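Local structure of ALKF (Bacillus cereus, 3ZBO) at residues Y28-A33 and D210-S215; K121-G126 and A133-Y138; S153-M158 and I186-L191. The protein is of unknown function but has affinity for branched DNA, probably including Holliday junctions, and is related to the HEAT-like repeat DNA glycosylases AlkC and AlkD. All coordinates share one frame; numbering follows the deposited sequence. Where two conformers were deposited one is given.

In the fold
From the N terminus, helix 22-30 ends in the first half of contact 1. Its partner, the loop between strands 204-207 and 215-218, comes late in the chain, so contact 1 closes a loop holding most of the helical fold. Contacts 2 and 3 are both nested inside it. Contact 2 pairs consecutive helices 115-124 and 128-144. Contact 3 then ties helix 152-165 to the turn between helices 171-187 and 192-202. These two lie in series, and none of the loops cross. Contacts 2 and 3 touch, with Met158 packed on Ile123, Trp135 and Tyr138 and a probable hydrogen bond between Tyr138 and Lys154. Contact 1 stands apart, its nearest atoms about 13 Å from contact 2.

Contact 1 (Y28-A33 and D210-S215); sequences YISNGA and DNKKSS
Lys212 reaches across to Ser30 and Asn31 at the C-terminal end of helix 22-30. Its CA-CB bond already points at the helix. CG sits between the backbone N and the carbonyl carbon (chi1 56°). Further on, bends at chi2 and chi3 bring the amino group beside Ser30 and Asn31. Lys212 CD is the first atom to touch, 3.8 Å from Ser30 O. CE then carries the amino group on toward two side-chain oxygens. Lys212 NZ lies 3.3 Å from Asn31 OD1, but the angle is poor and the pair is not a hydrogen bond. Ser30 OG is 3.5 Å from Lys212 NZ and is instead hydrogen-bonded to Ile27 O, within its own helix. The side chains of Asn31 and Lys212 cross obliquely.

The bonds that do span the gap run through water. One molecule donates to Ser30 O at 3.1 Å and to Asp210 O at 2.7 Å, joining the two backbones. The helix itself ends in a Schellman motif. Gly32 has positive phi, and Ala33 N bonds back to Tyr28 O at 2.9 Å. Asn31 also packs on Tyr98 and Met99 of helix 98-110.

The contact brings the loop of the 204-207/215-218 hairpin to the N-terminal part of the helical array. It is small and lies at the surface. The bridging water supplies the hydrogen bonds of this contact, and the lysine ammonium, beside side-chain oxygens at a helix C terminus, probably adds a weak electrostatic attraction.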
loop_
_atom_site.group_PDB
_atom_site.type_symbol
_atom_site.label_atom_id
_atom_site.label_comp_id
_atom_site.label_asym_id
_atom_site.label_seq_id
_atom_site.Cartn_x
_atom_site.Cartn_y
_atom_site.Cartn_z
ATOM N N TYR A 28 -15.533 0.910 4.526
ATOM C CA TYR A 28 -14.786 1.347 3.325
ATOM C C TYR A 28 -15.187 2.717 2.898
ATOM O O TYR A 28 -14.312 3.563 2.541
ATOM C CB TYR A 28 -15.022 0.342 2.190
ATOM C CG TYR A 28 -14.327 -0.987 2.325
ATOM C CD1 TYR A 28 -13.327 -1.259 3.331
ATOM C CD2 TYR A 28 -14.657 -1.970 1.397
ATOM C CE1 TYR A 28 -12.746 -2.460 3.375
ATOM C CE2 TYR A 28 -14.101 -3.208 1.462
ATOM C CZ TYR A 28 -13.135 -3.434 2.421
ATOM O OH TYR A 28 -12.532 -4.697 2.429
ATOM N N ILE A 29 -16.484 3.007 2.951
ATOM C CA ILE A 29 -16.948 4.355 2.610
ATOM C C ILE A 29 -16.424 5.415 3.630
ATOM O O ILE A 29 -16.007 6.548 3.207
ATOM C CB ILE A 29 -18.499 4.328 2.489
ATOM C CG1 ILE A 29 -18.837 3.542 1.208
ATOM C CG2 ILE A 29 -19.021 5.745 2.329
ATOM C CD1 ILE A 29 -20.395 3.325 1.044
ATOM N N SER A 30 -16.357 5.046 4.906
ATOM C CA SER A 30 -15.783 5.923 5.919
ATOM C C SER A 30 -14.330 6.263 5.599
ATOM O O SER A 30 -13.841 7.366 5.819
ATOM C CB SER A 30 -15.946 5.237 7.297
ATOM O OG SER A 30 -14.773 4.602 7.687
ATOM N N ASN A 31 -13.637 5.320 4.957
ATOM C CA ASN A 31 -12.246 5.531 4.651
ATOM C C ASN A 31 -12.034 6.308 3.323
ATOM O O ASN A 31 -10.900 6.587 2.938
ATOM C CB ASN A 31 -11.517 4.197 4.456
ATOM C CG ASN A 31 -11.459 3.351 5.749
ATOM O OD1 ASN A 31 -11.735 3.849 6.833
ATOM N ND2 ASN A 31 -11.044 2.089 5.639
ATOM N N GLY A 32 -13.103 6.519 2.563
ATOM C CA GLY A 32 -13.027 7.325 1.331
ATOM C C GLY A 32 -13.492 6.595 0.087
ATOM O O GLY A 32 -13.460 7.200 -0.981
ATOM N N ALA A 33 -13.919 5.331 0.233
ATOM C CA ALA A 33 -14.471 4.584 -0.962
ATOM C C ALA A 33 -15.793 5.270 -1.324
ATOM O O ALA A 33 -16.480 5.857 -0.454
ATOM C CB ALA A 33 -14.722 3.078 -0.667
ATOM N N ASP A 210 -10.952 13.854 5.889
ATOM C CA ASP A 210 -12.357 14.262 5.701
ATOM C C ASP A 210 -13.288 13.265 6.412
ATOM O O ASP A 210 -13.114 12.015 6.334
ATOM C CB ASP A 210 -12.617 14.363 4.200
ATOM C CG ASP A 210 -11.931 15.556 3.565
ATOM O OD1 ASP A 210 -11.533 16.485 4.310
ATOM O OD2 ASP A 210 -11.807 15.557 2.313
ATOM N N ASN A 211 -14.262 13.810 7.139
ATOM C CA ASN A 211 -15.343 13.032 7.727
ATOM C C ASN A 211 -15.033 12.256 8.978
ATOM O O ASN A 211 -15.921 11.512 9.498
ATOM C CB ASN A 211 -16.008 12.158 6.653
ATOM C CG ASN A 211 -16.363 13.024 5.435
ATOM O OD1 ASN A 211 -17.008 14.041 5.620
ATOM N ND2 ASN A 211 -15.828 12.707 4.220
ATOM N N LYS A 212 -13.789 12.378 9.450
ATOM C CA LYS A 212 -13.474 11.770 10.735
ATOM C C LYS A 212 -12.345 12.575 11.378
ATOM O O LYS A 212 -11.758 13.463 10.739
ATOM C CB LYS A 212 -13.165 10.336 10.613
ATOM C CG LYS A 212 -12.116 10.129 9.714
ATOM C CD LYS A 212 -12.553 8.864 9.017
ATOM C CE LYS A 212 -11.815 7.782 9.582
ATOM N NZ LYS A 212 -11.997 6.500 8.755
ATOM N N LYS A 213 -12.079 12.240 12.625
ATOM C CA LYS A 213 -11.028 12.880 13.406
ATOM C C LYS A 213 -9.682 12.642 12.697
ATOM O O LYS A 213 -9.540 11.600 11.962
ATOM C CB LYS A 213 -10.964 12.255 14.823
ATOM C CG LYS A 213 -12.218 12.428 15.661
ATOM C CD LYS A 213 -11.956 12.178 17.174
ATOM C CE LYS A 213 -13.219 12.453 18.018
ATOM N NZ LYS A 213 -13.787 13.758 17.583
ATOM N N SER A 214 -8.698 13.496 12.980
ATOM C CA SER A 214 -7.324 13.211 12.545
ATOM C C SER A 214 -6.864 11.915 13.168
ATOM O O SER A 214 -7.272 11.502 14.249
ATOM C CB SER A 214 -6.419 14.326 12.997
ATOM O OG SER A 214 -6.696 15.513 12.256
ATOM N N SER A 215 -5.959 11.256 12.440
ATOM C CA SER A 215 -5.157 10.163 12.980
ATOM C C SER A 215 -3.848 10.708 13.511
ATOM O O SER A 215 -3.136 11.367 12.760
ATOM C CB SER A 215 -4.944 9.181 11.841
ATOM O OG SER A 215 -4.253 8.094 12.404
HETATM O O HOH W 1 -12.264 9.873 5.010
#

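Contact 2 (K121-G126 and A133-Y138); sequences KWIASG and AGWSCY
Ile123 lies over one face of the Trp135 indole, and the two side chains cross at about a right angle. Ile123 CG1 makes a CH-pi contact with the five-membered ring, 3.8 Å from its centroid and 10° off the normal. Ile123 CD1 sits over the centre of the whole indole, 3.9 Å above its plane. The other branch, Ile123 CG2, reaches the nitrogen side, 3.7 Å from Trp135 NE1. This spread follows from the first torsion: CG1 is anti to the carbonyl carbon (chi1 -74°), while CG2 is anti to the backbone N. Ile123 CD1 also touches Tyr138 CD1, at 4.1 Å.

Ile123 CG1 rests on the Gly134 backbone, 3.8 Å from Gly134 C. Gly134 has no side chain, and the backbones come close, with Ile123 CA 5.2 Å from Gly134 CA. Trp122 CE3 meets Ala133 CB obliquely, at 3.7 Å. Gly134 N lies at the edge of the Trp122 ring, near its plane.

The next shell surrounds these groups. Trp122 NE1 is hydrogen-bonded to Asp89 OD1, and its ring packs on helices 85-94 and 98-110. Trp135 meets Phe180 edge-to-face, while Met158 of helix 152-165 touches Ile123, Trp135 and Tyr138. Tyr138 OH is hydrogen-bonded to Asp120 OD1 and Lys154 NZ. Ser125 OG donates to Trp122 O at 2.8 Å, an oxygen that also accepts from Ser125 N.

Between the two segments the contact is apolar: aliphatic C-H on an aromatic face, and methyl on ring. The polar ends of Trp122 and Tyr138 find their partners outside it. Burial of apolar surface and dispersion hold the two consecutive helices together, with Gly134 letting them come close.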
loop_
_atom_site.group_PDB
_atom_site.type_symbol
_atom_site.label_atom_id
_atom_site.label_comp_id
_atom_site.label_asym_id
_atom_site.label_seq_id
_atom_site.Cartn_x
_atom_site.Cartn_y
_atom_site.Cartn_z
ATOM N N LYS A 121 9.750 7.360 -9.144
ATOM C CA LYS A 121 9.099 8.368 -9.928
ATOM C C LYS A 121 7.881 8.874 -9.225
ATOM O O LYS A 121 7.560 10.076 -9.198
ATOM C CB LYS A 121 8.713 7.831 -11.315
ATOM C CG LYS A 121 9.958 7.647 -12.164
ATOM C CD LYS A 121 9.482 7.180 -13.563
ATOM C CE LYS A 121 10.706 6.708 -14.353
ATOM N NZ LYS A 121 10.233 6.702 -15.834
ATOM N N TRP A 122 7.107 7.946 -8.626
ATOM C CA TRP A 122 5.921 8.352 -7.952
ATOM C C TRP A 122 6.205 9.236 -6.745
ATOM O O TRP A 122 5.490 10.214 -6.486
ATOM C CB TRP A 122 5.006 7.120 -7.543
ATOM C CG TRP A 122 4.392 6.502 -8.732
ATOM C CD1 TRP A 122 4.464 6.966 -10.046
ATOM C CD2 TRP A 122 3.633 5.296 -8.767
ATOM N NE1 TRP A 122 3.728 6.100 -10.916
ATOM C CE2 TRP A 122 3.248 5.054 -10.144
ATOM C CE3 TRP A 122 3.268 4.363 -7.772
ATOM C CZ2 TRP A 122 2.448 3.973 -10.506
ATOM C CZ3 TRP A 122 2.541 3.259 -8.143
ATOM C CH2 TRP A 122 2.134 3.088 -9.547
ATOM N N ILE A 123 7.203 8.860 -5.971
ATOM C CA ILE A 123 7.569 9.715 -4.822
ATOM C C ILE A 123 7.896 11.162 -5.290
ATOM O O ILE A 123 7.601 12.126 -4.579
ATOM C CB ILE A 123 8.706 9.037 -4.042
ATOM C CG1 ILE A 123 8.142 7.855 -3.263
ATOM C CG2 ILE A 123 9.423 10.079 -3.065
ATOM C CD1 ILE A 123 9.254 7.016 -2.664
ATOM N N ALA A 124 8.595 11.203 -6.437
ATOM C CA ALA A 124 9.053 12.517 -7.008
ATOM C C ALA A 124 7.942 13.318 -7.622
ATOM O O ALA A 124 8.153 14.527 -8.059
ATOM C CB ALA A 124 10.099 12.231 -8.031
ATOM N N SER A 125 6.763 12.707 -7.781
ATOM C CA SER A 125 5.739 13.348 -8.583
ATOM C C SER A 125 5.090 14.539 -8.024
ATOM O O SER A 125 4.463 15.370 -8.793
ATOM C CB SER A 125 4.598 12.349 -8.892
ATOM O OG SER A 125 3.826 12.062 -7.698
ATOM N N GLY A 126 5.094 14.717 -6.718
ATOM C CA GLY A 126 4.356 15.810 -6.051
ATOM C C GLY A 126 2.864 15.588 -5.906
ATOM O O GLY A 126 2.175 16.464 -5.375
ATOM N N ALA A 133 1.495 5.964 -2.789
ATOM C CA ALA A 133 1.732 4.626 -3.354
ATOM C C ALA A 133 3.230 4.343 -3.441
ATOM O O ALA A 133 3.628 3.194 -3.157
ATOM C CB ALA A 133 1.111 4.502 -4.765
ATOM N N GLY A 134 4.060 5.362 -3.781
ATOM C CA GLY A 134 5.460 5.065 -3.938
ATOM C C GLY A 134 6.089 4.756 -2.558
ATOM O O GLY A 134 6.851 3.776 -2.480
ATOM N N TRP A 135 5.782 5.535 -1.506
ATOM C CA TRP A 135 6.300 5.227 -0.105
ATOM C C TRP A 135 5.746 3.909 0.327
ATOM O O TRP A 135 6.502 3.105 0.918
ATOM C CB TRP A 135 5.894 6.344 0.836
ATOM C CG TRP A 135 6.669 7.634 0.556
ATOM C CD1 TRP A 135 6.223 8.796 0.005
ATOM C CD2 TRP A 135 8.052 7.879 0.945
ATOM N NE1 TRP A 135 7.252 9.727 -0.051
ATOM C CE2 TRP A 135 8.366 9.189 0.545
ATOM C CE3 TRP A 135 9.035 7.098 1.607
ATOM C CZ2 TRP A 135 9.628 9.783 0.765
ATOM C CZ3 TRP A 135 10.277 7.646 1.835
ATOM C CH2 TRP A 135 10.606 8.984 1.428
ATOM N N SER A 136 4.442 3.647 0.047
ATOM C CA SER A 136 3.855 2.364 0.469
ATOM C C SER A 136 4.594 1.177 -0.209
ATOM O O SER A 136 4.860 0.196 0.467
ATOM C CB SER A 136 2.369 2.289 0.126
ATOM O OG SER A 136 1.622 3.313 0.878
ATOM N N CYS A 137 4.866 1.324 -1.495
ATOM C CA CYS A 137 5.549 0.216 -2.197
ATOM C C CYS A 137 6.857 -0.053 -1.525
ATOM O O CYS A 137 7.161 -1.271 -1.367
ATOM C CB CYS A 137 5.742 0.713 -3.609
ATOM S SG CYS A 137 6.568 -0.573 -4.642
ATOM N N TYR A 138 7.611 0.964 -1.119
ATOM C CA TYR A 138 8.860 0.661 -0.406
ATOM C C TYR A 138 8.603 -0.134 0.870
ATOM O O TYR A 138 9.399 -1.010 1.240
ATOM C CB TYR A 138 9.735 1.871 -0.085
ATOM C CG TYR A 138 10.657 2.194 -1.225
ATOM C CD1 TYR A 138 10.246 3.028 -2.276
ATOM C CD2 TYR A 138 11.919 1.578 -1.279
ATOM C CE1 TYR A 138 11.136 3.268 -3.332
ATOM C CE2 TYR A 138 12.812 1.886 -2.352
ATOM C CZ TYR A 138 12.390 2.682 -3.322
ATOM O OH TYR A 138 13.291 2.922 -4.343
#

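Contact 3 (S153-M158 and I186-L191)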
loop_
_atom_site.group_PDB
_atom_site.type_symbol
_atom_site.label_atom_id
_atom_site.label_comp_id
_atom_site.label_asym_id
_atom_site.label_seq_id
_atom_site.Cartn_x
_atom_site.Cartn_y
_atom_site.Cartn_z
ATOM N N SER A 153 22.653 3.765 1.166
ATOM C CA SER A 153 22.629 5.198 1.092
ATOM C C SER A 153 21.296 5.756 0.515
ATOM O O SER A 153 20.889 6.810 0.971
ATOM C CB SER A 153 23.875 5.718 0.219
ATOM O OG SER A 153 23.745 5.228 -1.056
ATOM N N LYS A 154 20.627 5.064 -0.411
ATOM C CA LYS A 154 19.358 5.529 -0.930
ATOM C C LYS A 154 18.331 5.493 0.234
ATOM O O LYS A 154 17.600 6.485 0.391
ATOM C CB LYS A 154 18.861 4.612 -2.027
ATOM C CG LYS A 154 17.628 5.162 -2.729
ATOM C CD LYS A 154 17.133 4.041 -3.735
ATOM C CE LYS A 154 16.151 4.510 -4.671
ATOM N NZ LYS A 154 15.848 3.276 -5.506
ATOM N N ILE A 155 18.290 4.356 0.961
ATOM C CA ILE A 155 17.300 4.328 2.090
ATOM C C ILE A 155 17.608 5.383 3.125
ATOM O O ILE A 155 16.731 6.039 3.667
ATOM C CB ILE A 155 17.281 2.902 2.716
ATOM C CG1 ILE A 155 16.897 1.836 1.713
ATOM C CG2 ILE A 155 16.318 2.874 3.971
ATOM C CD1 ILE A 155 15.544 2.007 0.984
ATOM N N SER A 156 18.914 5.626 3.435
ATOM C CA SER A 156 19.232 6.657 4.370
ATOM C C SER A 156 18.774 8.043 3.908
ATOM O O SER A 156 18.239 8.835 4.711
ATOM C CB SER A 156 20.774 6.574 4.577
ATOM O OG SER A 156 21.184 7.549 5.504
ATOM N N ASP A 157 18.981 8.320 2.615
ATOM C CA ASP A 157 18.584 9.619 2.073
ATOM C C ASP A 157 17.032 9.745 2.117
ATOM O O ASP A 157 16.499 10.845 2.394
ATOM C CB ASP A 157 19.078 9.749 0.631
ATOM C CG ASP A 157 20.562 9.990 0.512
ATOM O OD1 ASP A 157 21.195 10.315 1.497
ATOM O OD2 ASP A 157 21.009 9.899 -0.666
ATOM N N MET A 158 16.338 8.633 1.874
ATOM C CA MET A 158 14.891 8.607 2.024
ATOM C C MET A 158 14.458 8.872 3.461
ATOM O O MET A 158 13.459 9.634 3.677
ATOM C CB MET A 158 14.336 7.267 1.523
ATOM C CG MET A 158 14.455 7.149 -0.004
ATOM S SD MET A 158 14.080 5.533 -0.574
ATOM C CE MET A 158 12.283 5.529 -0.438
ATOM N N ILE A 186 12.195 -1.636 11.619
ATOM C CA ILE A 186 12.024 -3.037 11.944
ATOM C C ILE A 186 12.545 -3.969 10.892
ATOM O O ILE A 186 13.145 -5.021 11.225
ATOM C CB ILE A 186 10.509 -3.270 12.239
ATOM C CG1 ILE A 186 10.068 -2.488 13.457
ATOM C CG2 ILE A 186 10.267 -4.797 12.426
ATOM C CD1 ILE A 186 10.945 -2.662 14.741
ATOM N N SER A 187 12.332 -3.695 9.604
ATOM C CA SER A 187 12.641 -4.665 8.567
ATOM C C SER A 187 13.929 -4.400 7.771
ATOM O O SER A 187 14.245 -5.232 6.942
ATOM C CB SER A 187 11.475 -4.799 7.582
ATOM O OG SER A 187 10.288 -5.252 8.273
ATOM N N TYR A 188 14.608 -3.305 8.026
ATOM C CA TYR A 188 15.879 -2.991 7.346
ATOM C C TYR A 188 16.947 -2.667 8.353
ATOM O O TYR A 188 17.290 -1.538 8.626
ATOM C CB TYR A 188 15.618 -1.794 6.387
ATOM C CG TYR A 188 16.899 -1.622 5.475
ATOM C CD1 TYR A 188 17.200 -2.553 4.534
ATOM C CD2 TYR A 188 17.673 -0.478 5.666
ATOM C CE1 TYR A 188 18.394 -2.331 3.706
ATOM C CE2 TYR A 188 18.804 -0.190 4.881
ATOM C CZ TYR A 188 19.156 -1.187 3.945
ATOM O OH TYR A 188 20.286 -0.938 3.204
ATOM N N VAL A 189 17.484 -3.755 8.933
ATOM C CA VAL A 189 18.404 -3.579 10.066
ATOM C C VAL A 189 19.640 -2.750 9.811
ATOM O O VAL A 189 20.159 -2.139 10.770
ATOM C CB VAL A 189 18.810 -4.902 10.751
ATOM C CG1 VAL A 189 17.606 -5.609 11.286
ATOM C CG2 VAL A 189 19.605 -5.820 9.849
ATOM N N PRO A 190 20.112 -2.650 8.548
ATOM C CA PRO A 190 21.272 -1.695 8.430
ATOM C C PRO A 190 21.073 -0.295 8.910
ATOM O O PRO A 190 22.016 0.387 9.336
ATOM C CB PRO A 190 21.615 -1.791 6.958
ATOM C CG PRO A 190 21.157 -3.149 6.535
ATOM C CD PRO A 190 19.792 -3.340 7.304
ATOM N N LEU A 191 19.833 0.200 8.907
ATOM C CA LEU A 191 19.540 1.523 9.361
ATOM C C LEU A 191 18.500 1.503 10.496
ATOM O O LEU A 191 17.812 2.512 10.732
ATOM C CB LEU A 191 18.956 2.358 8.177
ATOM C CG LEU A 191 20.036 2.630 7.127
ATOM C CD1 LEU A 191 19.427 3.268 5.920
ATOM C CD2 LEU A 191 21.145 3.466 7.665
#
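The Tyr188 ring is packed on both faces. Over one lies Ile155 CG1, 4.2 Å above the plane and offset toward the rim. Over the centre of the opposite face sits Pro190 CD, 3.7 Å from the plane. Leu191 CD1 lies at the edge, in plane. CG of Tyr188 is anti to the backbone N (chi1 -170°), and the ring extends from the turn toward helix 152-165.

The second branch of Ile155, CG2, approaches obliquely, 4.0 Å from Tyr188 CD2. Ile155 CG2 also meets Leu191 CD1 at 3.7 Å, so this methyl bridges the two residues. The contact is made largely by apolar side chains, with Leu191 CD1 also resting against the helix backbone, 3.5 Å from Ser156 N, and lying 3.8 Å from Ser156 CB. Within the turn, Leu191 N donates to Tyr188 O at 3.1 Å, which ties the two ends of the turn together.

Outside the segments, Val184 of helix 171-187 touches both Ile155 and Leu191, and Glu152 borders Tyr188, Pro190 and Leu191.

Tyr188 is the first residue to leave helix 171-187, and Leu191 takes the N-cap position of helix 192-202. The turn linking these helices thus packs Tyr188 and Leu191 on the N-terminal half of helix 152-165. Such packing of successive helices and their turns is consistent with the helical-repeat architecture of the HEAT-like, AlkD-related family.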